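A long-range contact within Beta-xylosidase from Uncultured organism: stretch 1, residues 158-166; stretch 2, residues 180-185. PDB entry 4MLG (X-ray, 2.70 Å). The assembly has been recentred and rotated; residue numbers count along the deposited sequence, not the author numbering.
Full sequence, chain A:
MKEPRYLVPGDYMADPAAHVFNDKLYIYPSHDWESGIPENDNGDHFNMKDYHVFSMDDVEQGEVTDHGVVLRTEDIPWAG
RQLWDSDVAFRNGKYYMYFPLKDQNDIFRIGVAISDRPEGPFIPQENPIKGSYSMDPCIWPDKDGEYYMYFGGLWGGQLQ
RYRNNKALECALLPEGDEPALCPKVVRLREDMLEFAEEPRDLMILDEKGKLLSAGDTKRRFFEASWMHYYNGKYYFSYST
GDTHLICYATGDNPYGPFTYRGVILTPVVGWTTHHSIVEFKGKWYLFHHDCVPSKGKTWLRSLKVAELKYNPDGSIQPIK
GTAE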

# COMPACT_ATOMS: atom_id res chain seq x y z
N GLN A 158 1.33 2.59 -12.36
CA GLN A 158 1.39 1.34 -11.60
C GLN A 158 0.16 0.46 -11.75
O GLN A 158 -0.05 -0.46 -10.95
CB GLN A 158 1.66 1.63 -10.12
CG GLN A 158 2.91 2.45 -9.86
CD GLN A 158 3.03 2.90 -8.42
OE1 GLN A 158 2.10 2.72 -7.62
NE2 GLN A 158 4.16 3.50 -8.07
N LEU A 159 -0.66 0.72 -12.76
CA LEU A 159 -1.88 -0.05 -12.97
C LEU A 159 -1.57 -1.50 -13.33
O LEU A 159 -2.36 -2.40 -13.04
CB LEU A 159 -2.74 0.59 -14.07
CG LEU A 159 -4.11 -0.03 -14.37
CD1 LEU A 159 -5.04 0.08 -13.16
CD2 LEU A 159 -4.74 0.63 -15.59
N GLN A 160 -0.42 -1.73 -13.95
CA GLN A 160 -0.02 -3.07 -14.37
C GLN A 160 0.47 -3.92 -13.20
O GLN A 160 0.62 -5.14 -13.33
CB GLN A 160 1.03 -3.02 -15.47
CG GLN A 160 2.35 -2.36 -15.08
CD GLN A 160 2.26 -0.84 -15.09
OE1 GLN A 160 1.26 -0.27 -15.51
NE2 GLN A 160 3.32 -0.19 -14.62
N ARG A 161 0.71 -3.29 -12.06
CA ARG A 161 1.14 -4.01 -10.87
C ARG A 161 -0.01 -4.78 -10.23
O ARG A 161 0.20 -5.62 -9.35
CB ARG A 161 1.74 -3.05 -9.84
CG ARG A 161 3.03 -2.36 -10.28
CD ARG A 161 3.54 -1.44 -9.19
NE ARG A 161 4.83 -0.83 -9.52
CZ ARG A 161 5.49 0.00 -8.72
NH1 ARG A 161 4.98 0.33 -7.54
NH2 ARG A 161 6.65 0.51 -9.10
N TYR A 162 -1.23 -4.49 -10.67
CA TYR A 162 -2.42 -5.06 -10.05
C TYR A 162 -3.26 -5.90 -11.00
O TYR A 162 -3.43 -5.56 -12.17
CB TYR A 162 -3.29 -3.94 -9.45
CG TYR A 162 -2.56 -3.04 -8.48
CD1 TYR A 162 -2.57 -3.29 -7.11
CD2 TYR A 162 -1.85 -1.93 -8.94
CE1 TYR A 162 -1.91 -2.46 -6.23
CE2 TYR A 162 -1.18 -1.10 -8.06
CZ TYR A 162 -1.21 -1.37 -6.71
OH TYR A 162 -0.55 -0.54 -5.83
N ARG A 163 -3.78 -7.01 -10.49
CA ARG A 163 -4.79 -7.79 -11.18
C ARG A 163 -5.96 -8.00 -10.23
O ARG A 163 -5.80 -8.56 -9.15
CB ARG A 163 -4.25 -9.14 -11.65
CG ARG A 163 -3.36 -9.07 -12.89
CD ARG A 163 -4.04 -8.31 -14.02
NE ARG A 163 -3.28 -8.37 -15.27
CZ ARG A 163 -2.26 -7.58 -15.56
NH1 ARG A 163 -1.85 -6.66 -14.70
NH2 ARG A 163 -1.63 -7.71 -16.73
N ASN A 164 -7.14 -7.53 -10.65
CA ASN A 164 -8.34 -7.58 -9.82
C ASN A 164 -8.12 -6.92 -8.46
O ASN A 164 -8.40 -7.51 -7.41
CB ASN A 164 -8.84 -9.02 -9.65
CG ASN A 164 -9.14 -9.68 -10.98
OD1 ASN A 164 -8.65 -10.77 -11.27
ND2 ASN A 164 -9.95 -9.02 -11.80
N ASN A 165 -7.61 -5.69 -8.49
CA ASN A 165 -7.34 -4.89 -7.29
C ASN A 165 -6.25 -5.45 -6.37
O ASN A 165 -5.93 -4.84 -5.35
CB ASN A 165 -8.63 -4.63 -6.50
CG ASN A 165 -9.74 -4.07 -7.37
OD1 ASN A 165 -9.51 -3.24 -8.25
ND2 ASN A 165 -10.97 -4.53 -7.13
N LYS A 166 -5.68 -6.59 -6.74
CA LYS A 166 -4.65 -7.23 -5.93
C LYS A 166 -3.27 -7.08 -6.56
O LYS A 166 -3.07 -7.44 -7.72
CB LYS A 166 -4.97 -8.71 -5.72
CG LYS A 166 -6.37 -8.98 -5.18
CD LYS A 166 -6.63 -8.21 -3.90
CE LYS A 166 -8.05 -8.42 -3.42
NZ LYS A 166 -8.34 -7.62 -2.19
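Stretch 2, residues 180-185: ALCPKV

Stretch 2 approaches as an extended segment, its backbone in the beta region throughout and entering a regular strand at Lys 184 and Val 185. It runs past stretch 1 in the same general order, Leu 181 lying near the 3-10 segment of residues 159-161 and Lys 184 near the turn that follows. The backbones stay well apart: the CA atoms of Gln 160 and Leu 181 are 7.5 Å apart, and those of Asn 165 and Lys 184 are 9.0 Å apart. No direct hydrogen bond joins the stretches; the contact is made largely by side chains.

Leu 181 covers the most surface. Its CA-to-CB bond points toward stretch 1, and its side chain (chi1 m, chi2 t) lays CD1 against the 3-10 segment and, with CD2, against the Arg 163 guanidinium. CD1 lies 3.6 Å from CA of Gln 160 and 4.0 Å from O of Leu 159, while CD2 packs over one face of the Arg 163 guanidinium, 3.5 Å from CZ. A flat guanidinium can accept an aliphatic group on its face while its N-H groups bond in its plane; here NH1 of Arg 163 donates to O of Tyr 162 at 3.2 Å. Although the CA-to-CB bond of Arg 163 points away, its long chain bends back to make this contact.

Leu 159 answers from the 3-10 segment, its CA-to-CB bond pointing toward stretch 2. Its CD2 lies 3.9 Å from O of Cys 182, and its CD1 is 4.4 Å from CG of Lys 184, so one branched residue bridges successive parts of the extended chain.

Lys 184 suits its place by having two characters. Its methylenes pack beside Leu 159 and reach Asn 165, with CD 4.4 Å from OD1, while its NZ donates to a water at 2.6 Å. That water also accepts from N of Asn 164 at 3.1 Å, linking lysine to the type I' turn.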

# COMPACT_ATOMS: atom_id res chain seq x y z
N ALA A 180 -5.99 -5.77 -23.55
CA ALA A 180 -5.33 -4.69 -22.82
C ALA A 180 -5.97 -4.48 -21.46
O ALA A 180 -7.13 -4.84 -21.24
CB ALA A 180 -5.38 -3.40 -23.63
N LEU A 181 -5.22 -3.89 -20.54
CA LEU A 181 -5.74 -3.56 -19.22
C LEU A 181 -6.86 -2.54 -19.33
O LEU A 181 -6.81 -1.63 -20.16
CB LEU A 181 -4.63 -3.03 -18.31
CG LEU A 181 -3.58 -4.04 -17.86
CD1 LEU A 181 -2.60 -3.39 -16.90
CD2 LEU A 181 -4.24 -5.24 -17.21
N CYS A 182 -7.88 -2.69 -18.49
CA CYS A 182 -9.02 -1.79 -18.49
C CYS A 182 -8.87 -0.75 -17.39
O CYS A 182 -8.24 -1.02 -16.37
CB CYS A 182 -10.32 -2.57 -18.29
SG CYS A 182 -10.56 -3.95 -19.43
N PRO A 183 -9.46 0.44 -17.59
CA PRO A 183 -9.56 1.40 -16.49
C PRO A 183 -10.50 0.85 -15.42
O PRO A 183 -11.29 -0.04 -15.71
CB PRO A 183 -10.17 2.64 -17.16
CG PRO A 183 -10.88 2.11 -18.35
CD PRO A 183 -10.05 0.96 -18.83
N LYS A 184 -10.41 1.37 -14.20
CA LYS A 184 -11.21 0.83 -13.11
C LYS A 184 -12.36 1.75 -12.73
O LYS A 184 -12.27 2.97 -12.85
CB LYS A 184 -10.33 0.57 -11.89
CG LYS A 184 -9.27 -0.50 -12.10
CD LYS A 184 -9.91 -1.84 -12.40
CE LYS A 184 -8.86 -2.91 -12.65
NZ LYS A 184 -9.49 -4.24 -12.92
N VAL A 185 -13.46 1.14 -12.28
CA VAL A 185 -14.63 1.88 -11.83
C VAL A 185 -15.05 1.37 -10.45
O VAL A 185 -15.06 0.17 -10.20
CB VAL A 185 -15.80 1.76 -12.83
CG1 VAL A 185 -16.05 0.30 -13.19
CG2 VAL A 185 -17.06 2.41 -12.27
O HOH W 1 -7.60 -6.02 -13.36